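Local coordinates for putative cytochrome P450 hydroxylase (Chondromyces apiculatus DSM 436, PDB 6GMF), which acts as a versatile terpene monooxygenase of the cytochrome P450 family, probably inserting oxygen into its substrates at a thiolate-ligated heme iron, at residues R14-L19 and P279-F284; F156-D161 and L178-Q183; E272-E277 and L334-D339. All coordinates share one frame; numbering follows the deposited sequence.

Contact 1 (R14-L19 and P279-F284); sequences RNPYAL and PAQCIF. With HEM (protoporphyrin IX containing Fe), chain B.
Tyr17 OH is the polar atom on which this contact turns: it is hydrogen-bonded to Glu277, just ahead of the 279-284 segment, and lies against the amide of Gln281, with 3.0 Å between Tyr17 OH and the atom modelled as Gln281 OE1. That amide is probably turned over in the model, so the identity of the atom facing the hydroxyl remains open. More secure is the overall pose. Gln281 has its chain bent at the second torsion (chi2 -94°), which sends the amide across the phenol with the two planes 83° apart, and Pro16 CG packs against the same amide end. Pro16 CG also sits over the rim of one face of the Tyr17 ring, while Arg313 makes a cation-pi contact with that ring. The tyrosine belongs to the first turn of helix 16-26, for which Asn15 is the N-cap; its OD1 accepts from Tyr17 N at 3.2 Å, the donor standing above the carbonyl plane. In P450 terms, helix 16-26 is tied here to the connection between the K helix and strand 285-287 of the five-stranded sheet, a region of substrate recognition in this family. The loop 279-284 also reaches the heme: Ile283 CD1 is 3.4 Å from heme O1A, a propionate oxygen, and Pro279 CB is 4.0 Å from the heme methyl CMB.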
loop_
_atom_site.group_PDB
_atom_site.type_symbol
_atom_site.label_atom_id
_atom_site.label_comp_id
_atom_site.label_asym_id
_atom_site.label_seq_id
_atom_site.Cartn_x
_atom_site.Cartn_y
_atom_site.Cartn_z
ATOM N N ARG A 14 -13.031 -7.274 -11.576
ATOM C CA ARG A 14 -13.713 -8.176 -10.691
ATOM C C ARG A 14 -12.776 -9.268 -10.197
ATOM O O ARG A 14 -12.790 -9.577 -9.009
ATOM C CB ARG A 14 -14.911 -8.854 -11.358
ATOM C CG ARG A 14 -15.599 -9.834 -10.425
ATOM C CD ARG A 14 -16.650 -10.674 -11.103
ATOM N NE ARG A 14 -16.099 -11.611 -12.077
ATOM C CZ ARG A 14 -15.543 -12.798 -11.817
ATOM N NH1 ARG A 14 -15.374 -13.231 -10.577
ATOM N NH2 ARG A 14 -15.170 -13.555 -12.834
ATOM N N ASN A 15 -12.011 -9.862 -11.124
ATOM C CA ASN A 15 -11.168 -10.944 -10.808
ATOM C C ASN A 15 -9.959 -10.907 -11.724
ATOM O O ASN A 15 -9.868 -11.611 -12.718
ATOM C CB ASN A 15 -11.870 -12.307 -10.889
ATOM C CG ASN A 15 -10.911 -13.455 -10.677
ATOM O OD1 ASN A 15 -9.857 -13.285 -10.057
ATOM N ND2 ASN A 15 -11.197 -14.595 -11.289
ATOM N N PRO A 16 -8.921 -10.134 -11.356
ATOM C CA PRO A 16 -7.724 -10.020 -12.179
ATOM C C PRO A 16 -6.911 -11.323 -12.243
ATOM O O PRO A 16 -6.085 -11.496 -13.134
ATOM C CB PRO A 16 -6.957 -8.870 -11.496
ATOM C CG PRO A 16 -7.388 -8.974 -10.059
ATOM C CD PRO A 16 -8.851 -9.352 -10.127
ATOM N N TYR A 17 -7.151 -12.252 -11.313
ATOM C CA TYR A 17 -6.357 -13.443 -11.212
ATOM C C TYR A 17 -6.609 -14.414 -12.369
ATOM O O TYR A 17 -5.747 -15.278 -12.667
ATOM C CB TYR A 17 -6.578 -14.104 -9.849
ATOM C CG TYR A 17 -6.321 -13.131 -8.742
ATOM C CD1 TYR A 17 -5.019 -12.775 -8.445
ATOM C CD2 TYR A 17 -7.350 -12.473 -8.086
ATOM C CE1 TYR A 17 -4.744 -11.830 -7.485
ATOM C CE2 TYR A 17 -7.096 -11.539 -7.102
ATOM C CZ TYR A 17 -5.782 -11.192 -6.837
ATOM O OH TYR A 17 -5.458 -10.295 -5.859
ATOM N N ALA A 18 -7.758 -14.250 -13.035
ATOM C CA ALA A 18 -8.040 -15.056 -14.215
ATOM C C ALA A 18 -7.129 -14.619 -15.385
ATOM O O ALA A 18 -6.436 -15.459 -16.010
ATOM C CB ALA A 18 -9.513 -14.946 -14.536
ATOM N N LEU A 19 -7.067 -13.302 -15.610
ATOM C CA LEU A 19 -6.123 -12.732 -16.538
ATOM C C LEU A 19 -4.694 -13.161 -16.172
ATOM O O LEU A 19 -3.927 -13.544 -17.060
ATOM C CB LEU A 19 -6.249 -11.211 -16.553
ATOM C CG LEU A 19 -5.097 -10.458 -17.218
ATOM C CD1 LEU A 19 -5.101 -10.652 -18.722
ATOM C CD2 LEU A 19 -5.134 -8.980 -16.870
ATOM N N PRO A 279 -2.541 -5.740 -1.955
ATOM C CA PRO A 279 -3.015 -4.375 -2.113
ATOM C C PRO A 279 -2.419 -3.682 -3.346
ATOM O O PRO A 279 -3.180 -3.116 -4.096
ATOM C CB PRO A 279 -2.619 -3.695 -0.820
ATOM C CG PRO A 279 -2.714 -4.791 0.198
ATOM C CD PRO A 279 -2.243 -6.024 -0.532
ATOM N N ALA A 280 -1.079 -3.680 -3.443
ATOM C CA ALA A 280 -0.439 -3.158 -4.605
ATOM C C ALA A 280 -0.340 -4.297 -5.630
ATOM O O ALA A 280 0.472 -5.224 -5.455
ATOM C CB ALA A 280 0.900 -2.605 -4.246
ATOM N N GLN A 281 -1.209 -4.250 -6.661
ATOM C CA GLN A 281 -1.269 -5.389 -7.567
ATOM C C GLN A 281 -0.063 -5.417 -8.505
ATOM O O GLN A 281 0.352 -6.458 -8.977
ATOM C CB GLN A 281 -2.565 -5.339 -8.368
ATOM C CG GLN A 281 -3.801 -5.556 -7.490
ATOM C CD GLN A 281 -4.256 -6.983 -7.433
ATOM O OE1 GLN A 281 -4.269 -7.640 -6.372
ATOM N NE2 GLN A 281 -4.540 -7.501 -8.602
ATOM N N CYS A 282 0.436 -4.225 -8.813
ATOM C CA CYS A 282 1.594 -4.070 -9.592
ATOM C C CYS A 282 2.297 -2.777 -9.220
ATOM O O CYS A 282 1.721 -1.961 -8.502
ATOM C CB CYS A 282 1.290 -4.099 -11.077
ATOM S SG CYS A 282 0.294 -2.707 -11.649
ATOM N N ILE A 283 3.528 -2.663 -9.734
ATOM C CA ILE A 283 4.277 -1.470 -9.556
ATOM C C ILE A 283 4.829 -1.051 -10.911
ATOM O O ILE A 283 4.463 -1.665 -11.890
ATOM C CB ILE A 283 5.298 -1.639 -8.433
ATOM C CG1 ILE A 283 6.267 -2.792 -8.668
ATOM C CG2 ILE A 283 4.556 -1.736 -7.091
ATOM C CD1 ILE A 283 7.246 -3.010 -7.509
ATOM N N PHE A 284 5.661 -0.008 -10.937
ATOM C CA PHE A 284 6.081 0.582 -12.209
ATOM C C PHE A 284 7.598 0.567 -12.367
ATOM O O PHE A 284 8.345 0.877 -11.412
ATOM C CB PHE A 284 5.611 2.034 -12.287
ATOM C CG PHE A 284 4.126 2.185 -12.491
ATOM C CD1 PHE A 284 3.236 1.948 -11.457
ATOM C CD2 PHE A 284 3.619 2.491 -13.743
ATOM C CE1 PHE A 284 1.872 2.099 -11.663
ATOM C CE2 PHE A 284 2.255 2.662 -13.934
ATOM C CZ PHE A 284 1.398 2.456 -12.889
HETATM C CHA HEM B . 7.394 1.061 -1.292
HETATM C CHB HEM B . 3.708 -1.863 -0.967
HETATM C CHC HEM B . 2.344 0.436 3.068
HETATM C CHD HEM B . 5.821 3.607 2.515
HETATM C C1A HEM B . 6.518 0.028 -1.529
HETATM C C2A HEM B . 6.741 -0.921 -2.564
HETATM C C3A HEM B . 5.665 -1.745 -2.487
HETATM C C4A HEM B . 4.862 -1.301 -1.405
HETATM C CMA HEM B . 5.291 -2.902 -3.381
HETATM C CAA HEM B . 7.870 -1.017 -3.554
HETATM C CBA HEM B . 7.717 -0.054 -4.762
HETATM C CGA HEM B . 8.779 -0.254 -5.822
HETATM O O1A HEM B . 9.591 -1.210 -5.736
HETATM O O2A HEM B . 8.681 0.533 -6.821
HETATM C C1B HEM B . 2.970 -1.498 0.170
HETATM C C2B HEM B . 1.812 -2.188 0.675
HETATM C C3B HEM B . 1.399 -1.555 1.805
HETATM C C4B HEM B . 2.349 -0.459 2.011
HETATM C CMB HEM B . 1.239 -3.361 -0.012
HETATM C CAB HEM B . 0.282 -1.872 2.777
HETATM C CBB HEM B . -0.198 -3.072 2.827
HETATM C C1C HEM B . 3.171 1.468 3.341
HETATM C C2C HEM B . 3.030 2.353 4.463
HETATM C C3C HEM B . 4.060 3.258 4.265
HETATM C C4C HEM B . 4.738 2.952 3.063
HETATM C CMC HEM B . 2.116 2.172 5.641
HETATM C CAC HEM B . 4.479 4.389 5.093
HETATM C CBC HEM B . 3.785 4.898 6.083
HETATM C C1D HEM B . 6.502 3.171 1.409
HETATM C C2D HEM B . 7.670 3.914 0.852
HETATM C C3D HEM B . 8.118 3.195 -0.198
HETATM C C4D HEM B . 7.234 2.028 -0.291
HETATM C CMD HEM B . 8.177 5.206 1.475
HETATM C CAD HEM B . 9.279 3.541 -1.087
HETATM C CBD HEM B . 10.619 2.884 -0.718
HETATM C CGD HEM B . 11.721 3.183 -1.714
HETATM O O1D HEM B . 12.886 3.016 -1.315
HETATM O O2D HEM B . 11.441 3.548 -2.885
HETATM N NA HEM B . 5.359 -0.219 -0.809
HETATM N NB HEM B . 3.229 -0.506 1.013
HETATM N NC HEM B . 4.173 1.858 2.474
HETATM N ND HEM B . 6.249 2.071 0.619
HETATM FE FE HEM B . 4.845 0.745 0.867
HETATM O O HOH W 1 3.603 1.980 -0.534
#

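Contact 2 (F156-D161 and L178-Q183)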
loop_
_atom_site.group_PDB
_atom_site.type_symbol
_atom_site.label_atom_id
_atom_site.label_comp_id
_atom_site.label_asym_id
_atom_site.label_seq_id
_atom_site.Cartn_x
_atom_site.Cartn_y
_atom_site.Cartn_z
ATOM N N PHE A 156 -6.083 17.520 6.992
ATOM C CA PHE A 156 -5.200 16.396 6.636
ATOM C C PHE A 156 -6.021 15.251 6.041
ATOM O O PHE A 156 -5.606 14.581 5.086
ATOM C CB PHE A 156 -4.424 15.915 7.854
ATOM C CG PHE A 156 -3.338 14.921 7.534
ATOM C CD1 PHE A 156 -3.623 13.566 7.487
ATOM C CD2 PHE A 156 -2.038 15.316 7.251
ATOM C CE1 PHE A 156 -2.634 12.622 7.278
ATOM C CE2 PHE A 156 -1.069 14.369 6.973
ATOM C CZ PHE A 156 -1.371 13.023 6.971
ATOM N N LYS A 157 -7.189 15.000 6.628
ATOM C CA LYS A 157 -8.119 14.018 6.069
ATOM C C LYS A 157 -8.497 14.372 4.625
ATOM O O LYS A 157 -8.499 13.510 3.792
ATOM C CB LYS A 157 -9.367 13.858 6.936
ATOM C CG LYS A 157 -10.452 12.978 6.330
ATOM C CD LYS A 157 -11.636 12.784 7.248
ATOM C CE LYS A 157 -12.859 12.070 6.695
ATOM N NZ LYS A 157 -13.136 12.364 5.264
ATOM N N ARG A 158 -8.817 15.647 4.382
ATOM C CA ARG A 158 -9.213 16.042 3.060
ATOM C C ARG A 158 -8.063 15.815 2.070
ATOM O O ARG A 158 -8.275 15.307 1.010
ATOM C CB ARG A 158 -9.680 17.494 3.055
ATOM C CG ARG A 158 -10.148 17.965 1.690
ATOM C CD ARG A 158 -10.664 19.399 1.712
ATOM N NE ARG A 158 -9.686 20.436 1.965
ATOM C CZ ARG A 158 -9.422 21.014 3.145
ATOM N NH1 ARG A 158 -10.127 20.739 4.246
ATOM N NH2 ARG A 158 -8.376 21.811 3.254
ATOM N N TRP A 159 -6.856 16.221 2.447
ATOM C CA TRP A 159 -5.696 16.031 1.610
ATOM C C TRP A 159 -5.503 14.535 1.312
ATOM O O TRP A 159 -5.350 14.146 0.166
ATOM C CB TRP A 159 -4.427 16.620 2.230
ATOM C CG TRP A 159 -4.548 18.053 2.630
ATOM C CD1 TRP A 159 -5.297 19.013 2.002
ATOM C CD2 TRP A 159 -3.817 18.723 3.664
ATOM N NE1 TRP A 159 -5.123 20.220 2.635
ATOM C CE2 TRP A 159 -4.248 20.058 3.673
ATOM C CE3 TRP A 159 -2.920 18.301 4.646
ATOM C CZ2 TRP A 159 -3.749 20.985 4.585
ATOM C CZ3 TRP A 159 -2.477 19.200 5.581
ATOM C CH2 TRP A 159 -2.891 20.523 5.549
ATOM N N SER A 160 -5.597 13.710 2.361
ATOM C CA SER A 160 -5.464 12.257 2.258
ATOM C C SER A 160 -6.529 11.717 1.297
ATOM O O SER A 160 -6.209 10.917 0.407
ATOM C CB SER A 160 -5.597 11.605 3.629
ATOM O OG SER A 160 -4.499 11.936 4.455
ATOM N N ASP A 161 -7.787 12.129 1.480
ATOM C CA ASP A 161 -8.875 11.652 0.642
ATOM C C ASP A 161 -8.613 12.018 -0.825
ATOM O O ASP A 161 -8.849 11.223 -1.740
ATOM C CB ASP A 161 -10.233 12.199 1.073
ATOM C CG ASP A 161 -10.756 11.707 2.408
ATOM O OD1 ASP A 161 -10.288 10.642 2.886
ATOM O OD2 ASP A 161 -11.648 12.394 2.961
ATOM N N LEU A 178 -7.249 18.291 -6.508
ATOM C CA LEU A 178 -6.004 17.575 -6.182
ATOM C C LEU A 178 -4.831 18.558 -6.062
ATOM O O LEU A 178 -4.009 18.488 -5.119
ATOM C CB LEU A 178 -5.729 16.528 -7.267
ATOM C CG LEU A 178 -4.364 15.844 -7.214
ATOM C CD1 LEU A 178 -4.134 15.149 -5.884
ATOM C CD2 LEU A 178 -4.231 14.853 -8.361
ATOM N N GLU A 179 -4.747 19.489 -7.011
ATOM C CA GLU A 179 -3.742 20.520 -6.962
ATOM C C GLU A 179 -3.858 21.338 -5.666
ATOM O O GLU A 179 -2.849 21.670 -5.061
ATOM C CB GLU A 179 -3.872 21.483 -8.140
ATOM C CG GLU A 179 -3.575 20.836 -9.466
ATOM C CD GLU A 179 -3.362 21.841 -10.586
ATOM O OE1 GLU A 179 -3.621 23.052 -10.354
ATOM O OE2 GLU A 179 -2.918 21.411 -11.680
ATOM N N ARG A 180 -5.081 21.719 -5.281
ATOM C CA ARG A 180 -5.264 22.557 -4.090
ATOM C C ARG A 180 -4.795 21.786 -2.852
ATOM O O ARG A 180 -4.085 22.313 -1.998
ATOM C CB ARG A 180 -6.734 22.953 -3.893
ATOM C CG ARG A 180 -6.969 23.844 -2.682
ATOM C CD ARG A 180 -8.306 24.558 -2.721
ATOM N NE ARG A 180 -9.452 23.666 -2.594
ATOM C CZ ARG A 180 -10.062 23.373 -1.443
ATOM N NH1 ARG A 180 -9.596 23.874 -0.298
ATOM N NH2 ARG A 180 -11.136 22.607 -1.474
ATOM N N SER A 181 -5.196 20.527 -2.788
ATOM C CA SER A 181 -4.842 19.713 -1.624
ATOM C C SER A 181 -3.325 19.541 -1.550
ATOM O O SER A 181 -2.765 19.582 -0.467
ATOM C CB SER A 181 -5.559 18.403 -1.631
ATOM O OG SER A 181 -6.878 18.561 -1.099
ATOM N N THR A 182 -2.658 19.362 -2.705
ATOM C CA THR A 182 -1.226 19.162 -2.720
ATOM C C THR A 182 -0.546 20.469 -2.288
ATOM O O THR A 182 0.342 20.445 -1.447
ATOM C CB THR A 182 -0.719 18.657 -4.080
ATOM O OG1 THR A 182 -1.335 17.407 -4.393
ATOM C CG2 THR A 182 0.781 18.499 -4.131
ATOM N N GLN A 183 -0.990 21.619 -2.833
ATOM C CA GLN A 183 -0.456 22.927 -2.436
ATOM C C GLN A 183 -0.696 23.170 -0.938
ATOM O O GLN A 183 0.217 23.605 -0.255
ATOM C CB GLN A 183 -1.026 24.097 -3.244
ATOM C CG GLN A 183 -0.519 24.143 -4.678
HETATM O O HOH W 2 -8.118 20.913 -0.305
#
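Trp159 presents both faces and an edge to backbone and side-chain atoms. The carbonyl of Ser181 lies over one face, its O 3.6 Å from Trp159 CD1, and on the opposite face the backbone N of Phe156 stands above the rim. Ser181 OG comes in at the edge, close to the ring plane, 3.5 Å from the same CD1. The indole has CG turned away from the carbonyl carbon and beside the backbone N (chi1 -53°); this brings NE1 to Glu184 of helix 177-198, to which it donates.

The guanidinium planes of Arg158 and Arg180 are only 7° apart, although the two side chains cross at about a right angle; Arg158 NE and Arg180 NH1 stay 4.1 Å from each other. One water lies beside both. It accepts from Arg158 NE at 2.8 Å, in the plane of that guanidinium, sits over the centre of one face of Arg180, and donates to Ser181 OG at 2.8 Å. Glu184 forms salt bridges with both arginines, and Asp155 with Arg158, so the positive charges are gathered about carboxylates. Ser181 OG is held a second time by Asp162.

The small Ser181 at the crossing is consistent with the close approach of the backbones: the CA atoms of Trp159 and Ser181 are 5.0 Å apart, and the axes of the segments 156-161 and 178-183 come within 9.1 Å, at a signed crossing angle of -132°. By their order in the chain these are the F and G helices of the P450 fold, which roof the substrate cavity, and most of the linker between them could not be modelled. Phe156 packs on helix 136-145 and, with Ser160, on the long helix 220-251, while Leu178 and Thr182 lean on loop residues Pro66 and Trp71.

Contact 3 (E272-E277 and L334-D339). With HEM (protoporphyrin IX containing Fe), chain B.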
loop_
_atom_site.group_PDB
_atom_site.type_symbol
_atom_site.label_atom_id
_atom_site.label_comp_id
_atom_site.label_asym_id
_atom_site.label_seq_id
_atom_site.Cartn_x
_atom_site.Cartn_y
_atom_site.Cartn_z
ATOM N N GLU A 272 -1.265 -13.976 4.714
ATOM C CA GLU A 272 -1.970 -14.691 3.654
ATOM C C GLU A 272 -2.854 -13.721 2.860
ATOM O O GLU A 272 -3.018 -13.965 1.666
ATOM C CB GLU A 272 -2.691 -15.939 4.155
ATOM C CG GLU A 272 -3.560 -16.661 3.138
ATOM C CD GLU A 272 -2.839 -17.299 1.960
ATOM O OE1 GLU A 272 -1.608 -16.994 1.777
ATOM O OE2 GLU A 272 -3.462 -18.182 1.293
ATOM N N VAL A 273 -3.378 -12.634 3.468
ATOM C CA VAL A 273 -4.110 -11.627 2.676
ATOM C C VAL A 273 -3.128 -10.871 1.776
ATOM O O VAL A 273 -3.439 -10.615 0.608
ATOM C CB VAL A 273 -4.871 -10.664 3.610
ATOM C CG1 VAL A 273 -5.514 -9.521 2.851
ATOM C CG2 VAL A 273 -5.913 -11.434 4.408
ATOM N N LEU A 274 -1.955 -10.535 2.296
ATOM C CA LEU A 274 -0.928 -9.877 1.509
ATOM C C LEU A 274 -0.629 -10.673 0.242
ATOM O O LEU A 274 -0.525 -10.101 -0.843
ATOM C CB LEU A 274 0.330 -9.634 2.322
ATOM C CG LEU A 274 0.225 -8.442 3.268
ATOM C CD1 LEU A 274 1.294 -8.501 4.311
ATOM C CD2 LEU A 274 0.273 -7.106 2.550
ATOM N N ARG A 275 -0.577 -11.998 0.360
ATOM C CA ARG A 275 -0.285 -12.844 -0.784
ATOM C C ARG A 275 -1.510 -12.981 -1.671
ATOM O O ARG A 275 -1.406 -12.870 -2.914
ATOM C CB ARG A 275 0.198 -14.226 -0.343
ATOM C CG ARG A 275 0.547 -15.120 -1.530
ATOM C CD ARG A 275 0.393 -16.590 -1.242
ATOM N NE ARG A 275 -0.985 -16.960 -1.034
ATOM C CZ ARG A 275 -1.778 -17.464 -1.939
ATOM N NH1 ARG A 275 -1.362 -17.458 -3.204
ATOM N NH2 ARG A 275 -2.976 -17.949 -1.598
ATOM N N TYR A 276 -2.653 -13.294 -1.053
ATOM C CA TYR A 276 -3.867 -13.684 -1.763
ATOM C C TYR A 276 -4.530 -12.507 -2.482
ATOM O O TYR A 276 -5.052 -12.670 -3.599
ATOM C CB TYR A 276 -4.829 -14.339 -0.771
ATOM C CG TYR A 276 -6.115 -14.860 -1.354
ATOM C CD1 TYR A 276 -6.138 -15.999 -2.142
ATOM C CD2 TYR A 276 -7.329 -14.264 -1.034
ATOM C CE1 TYR A 276 -7.329 -16.464 -2.674
ATOM C CE2 TYR A 276 -8.524 -14.736 -1.536
ATOM C CZ TYR A 276 -8.517 -15.825 -2.374
ATOM O OH TYR A 276 -9.718 -16.301 -2.829
ATOM N N GLU A 277 -4.617 -11.347 -1.809
ATOM C CA GLU A 277 -5.281 -10.165 -2.401
ATOM C C GLU A 277 -4.365 -8.957 -2.189
ATOM O O GLU A 277 -4.640 -8.082 -1.369
ATOM C CB GLU A 277 -6.651 -9.899 -1.775
ATOM C CG GLU A 277 -7.732 -10.839 -2.187
ATOM C CD GLU A 277 -8.377 -10.548 -3.522
ATOM O OE1 GLU A 277 -9.430 -11.130 -3.789
ATOM O OE2 GLU A 277 -7.811 -9.759 -4.290
ATOM N N LEU A 334 5.629 -11.182 -2.585
ATOM C CA LEU A 334 6.223 -9.921 -3.059
ATOM C C LEU A 334 5.273 -8.705 -2.874
ATOM O O LEU A 334 5.401 -7.694 -3.545
ATOM C CB LEU A 334 6.529 -10.092 -4.540
ATOM C CG LEU A 334 7.497 -11.215 -4.881
ATOM C CD1 LEU A 334 7.786 -11.215 -6.382
ATOM C CD2 LEU A 334 8.780 -11.038 -4.108
ATOM N N ALA A 335 4.323 -8.786 -1.947
ATOM C CA ALA A 335 3.342 -7.717 -1.736
ATOM C C ALA A 335 4.028 -6.388 -1.382
ATOM O O ALA A 335 3.441 -5.347 -1.661
ATOM C CB ALA A 335 2.308 -8.071 -0.717
ATOM N N PHE A 336 5.194 -6.429 -0.701
ATOM C CA PHE A 336 5.915 -5.242 -0.295
ATOM C C PHE A 336 7.072 -4.926 -1.246
ATOM O O PHE A 336 7.929 -4.101 -0.921
ATOM C CB PHE A 336 6.402 -5.431 1.150
ATOM C CG PHE A 336 5.324 -5.324 2.187
ATOM C CD1 PHE A 336 4.526 -4.202 2.266
ATOM C CD2 PHE A 336 5.094 -6.339 3.108
ATOM C CE1 PHE A 336 3.556 -4.042 3.223
ATOM C CE2 PHE A 336 4.107 -6.197 4.061
ATOM C CZ PHE A 336 3.343 -5.050 4.144
ATOM N N GLY A 337 7.117 -5.585 -2.410
ATOM C CA GLY A 337 8.219 -5.522 -3.297
ATOM C C GLY A 337 9.398 -6.352 -2.810
ATOM O O GLY A 337 9.240 -7.349 -2.108
ATOM N N LEU A 338 10.590 -5.958 -3.249
ATOM C CA LEU A 338 11.792 -6.749 -3.161
ATOM C C LEU A 338 13.002 -5.868 -3.454
ATOM O O LEU A 338 12.990 -5.082 -4.383
ATOM C CB LEU A 338 11.704 -7.866 -4.194
ATOM C CG LEU A 338 12.750 -8.970 -4.136
ATOM C CD1 LEU A 338 12.553 -9.777 -2.852
ATOM C CD2 LEU A 338 12.619 -9.857 -5.343
ATOM N N ASP A 339 14.074 -6.118 -2.707
ATOM C CA ASP A 339 15.355 -5.477 -2.926
ATOM C C ASP A 339 15.310 -3.982 -2.542
ATOM O O ASP A 339 14.782 -3.615 -1.503
ATOM C CB ASP A 339 15.843 -5.742 -4.339
ATOM C CG ASP A 339 17.359 -5.898 -4.387
ATOM O OD1 ASP A 339 18.022 -5.382 -3.455
ATOM O OD2 ASP A 339 17.841 -6.562 -5.338
HETATM C CHA HEM B . 7.394 1.061 -1.292
HETATM C CHB HEM B . 3.708 -1.863 -0.967
HETATM C CHC HEM B . 2.344 0.436 3.068
HETATM C CHD HEM B . 5.821 3.607 2.515
HETATM C C1A HEM B . 6.518 0.028 -1.529
HETATM C C2A HEM B . 6.741 -0.921 -2.564
HETATM C C3A HEM B . 5.665 -1.745 -2.487
HETATM C C4A HEM B . 4.862 -1.301 -1.405
HETATM C CMA HEM B . 5.291 -2.902 -3.381
HETATM C CAA HEM B . 7.870 -1.017 -3.554
HETATM C CBA HEM B . 7.717 -0.054 -4.762
HETATM C CGA HEM B . 8.779 -0.254 -5.822
HETATM O O1A HEM B . 9.591 -1.210 -5.736
HETATM O O2A HEM B . 8.681 0.533 -6.821
HETATM C C1B HEM B . 2.970 -1.498 0.170
HETATM C C2B HEM B . 1.812 -2.188 0.675
HETATM C C3B HEM B . 1.399 -1.555 1.805
HETATM C C4B HEM B . 2.349 -0.459 2.011
HETATM C CMB HEM B . 1.239 -3.361 -0.012
HETATM C CAB HEM B . 0.282 -1.872 2.777
HETATM C CBB HEM B . -0.198 -3.072 2.827
HETATM C C1C HEM B . 3.171 1.468 3.341
HETATM C C2C HEM B . 3.030 2.353 4.463
HETATM C C3C HEM B . 4.060 3.258 4.265
HETATM C C4C HEM B . 4.738 2.952 3.063
HETATM C CMC HEM B . 2.116 2.172 5.641
HETATM C CAC HEM B . 4.479 4.389 5.093
HETATM C CBC HEM B . 3.785 4.898 6.083
HETATM C C1D HEM B . 6.502 3.171 1.409
HETATM C C2D HEM B . 7.670 3.914 0.852
HETATM C C3D HEM B . 8.118 3.195 -0.198
HETATM C C4D HEM B . 7.234 2.028 -0.291
HETATM C CMD HEM B . 8.177 5.206 1.475
HETATM C CAD HEM B . 9.279 3.541 -1.087
HETATM C CBD HEM B . 10.619 2.884 -0.718
HETATM C CGD HEM B . 11.721 3.183 -1.714
HETATM O O1D HEM B . 12.886 3.016 -1.315
HETATM O O2D HEM B . 11.441 3.548 -2.885
HETATM N NA HEM B . 5.359 -0.219 -0.809
HETATM N NB HEM B . 3.229 -0.506 1.013
HETATM N NC HEM B . 4.173 1.858 2.474
HETATM N ND HEM B . 6.249 2.071 0.619
HETATM FE FE HEM B . 4.845 0.745 0.867
HETATM O O HOH W 1 3.603 1.980 -0.534
#
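Leu274 and Phe336 meet at a slant, the leucine methyl CD1 lying 3.6 Å from Phe336 CE2 and a little farther from CZ. The branch CD2 divides its contacts between Phe336 CZ and the methyl of Ala335, which also faces Leu274 CB at 3.9 Å. Both larger side chains start beside their own backbone N; for Phe336 this (chi1 -74°) stands the ring up between leucine and porphyrin. CE2 and CZ meet the leucine methyls obliquely, while CE1, on the other side of CZ from CE2, comes within 3.6 Å of heme C3B, the porphyrin atoms lying near the plane of the phenyl ring.

Phe336 begins the cysteine-ligand loop of P450s, with Cys343 at the expected spacing; Gly337 follows it, and Asp339 stands where the consensus has glycine. A type I turn from Leu334 to Gly337 lays the backbone against the heme rim, where Gly337 N is 3.4 Å from heme methyl CMA and Ala335 O is 3.4 Å from heme methyl CMB. Opposite stands the K helix with its ExxR motif. Arg275 grips Glu272 side-on: NE reaches OE1 and NH2 reaches OE2, each at 2.9 Å, both oxygens being approached from above the carboxylate plane. Arg328 adds a salt bridge to Glu272.

Polar and apolar work are thus divided on this helix. Its charged pair is compensated internally and by Arg328, whereas Ala335 and Phe336 are offered chiefly the leucine side chain, with Leu274 O also against the alanine methyl. Phe336 couples this apolar packing to the loop of the axial ligand Cys343, by contact and a backbone hydrogen bond.

How the contacts relate
Contacts 1 and 3 form one continuous region, their centres 12 Å apart. The bond from Tyr17 to Glu277 bridges them, Pro279 CD packs 4.1 Å from Leu274 CD2, and the K helix of contact 3 runs on into the loop of contact 1. Both reach the heme, contact 1 through Pro279 and Ile283, contact 3 through the start of the cysteine-ligand loop; the iron carries a water, its O 2.2 Å from heme FE, as well as its axial Cys343. Contact 2 stands apart, its centre 27 Å from that of contact 1 and 28 Å from that of contact 3, in the helical roof and away from the heme-binding residues.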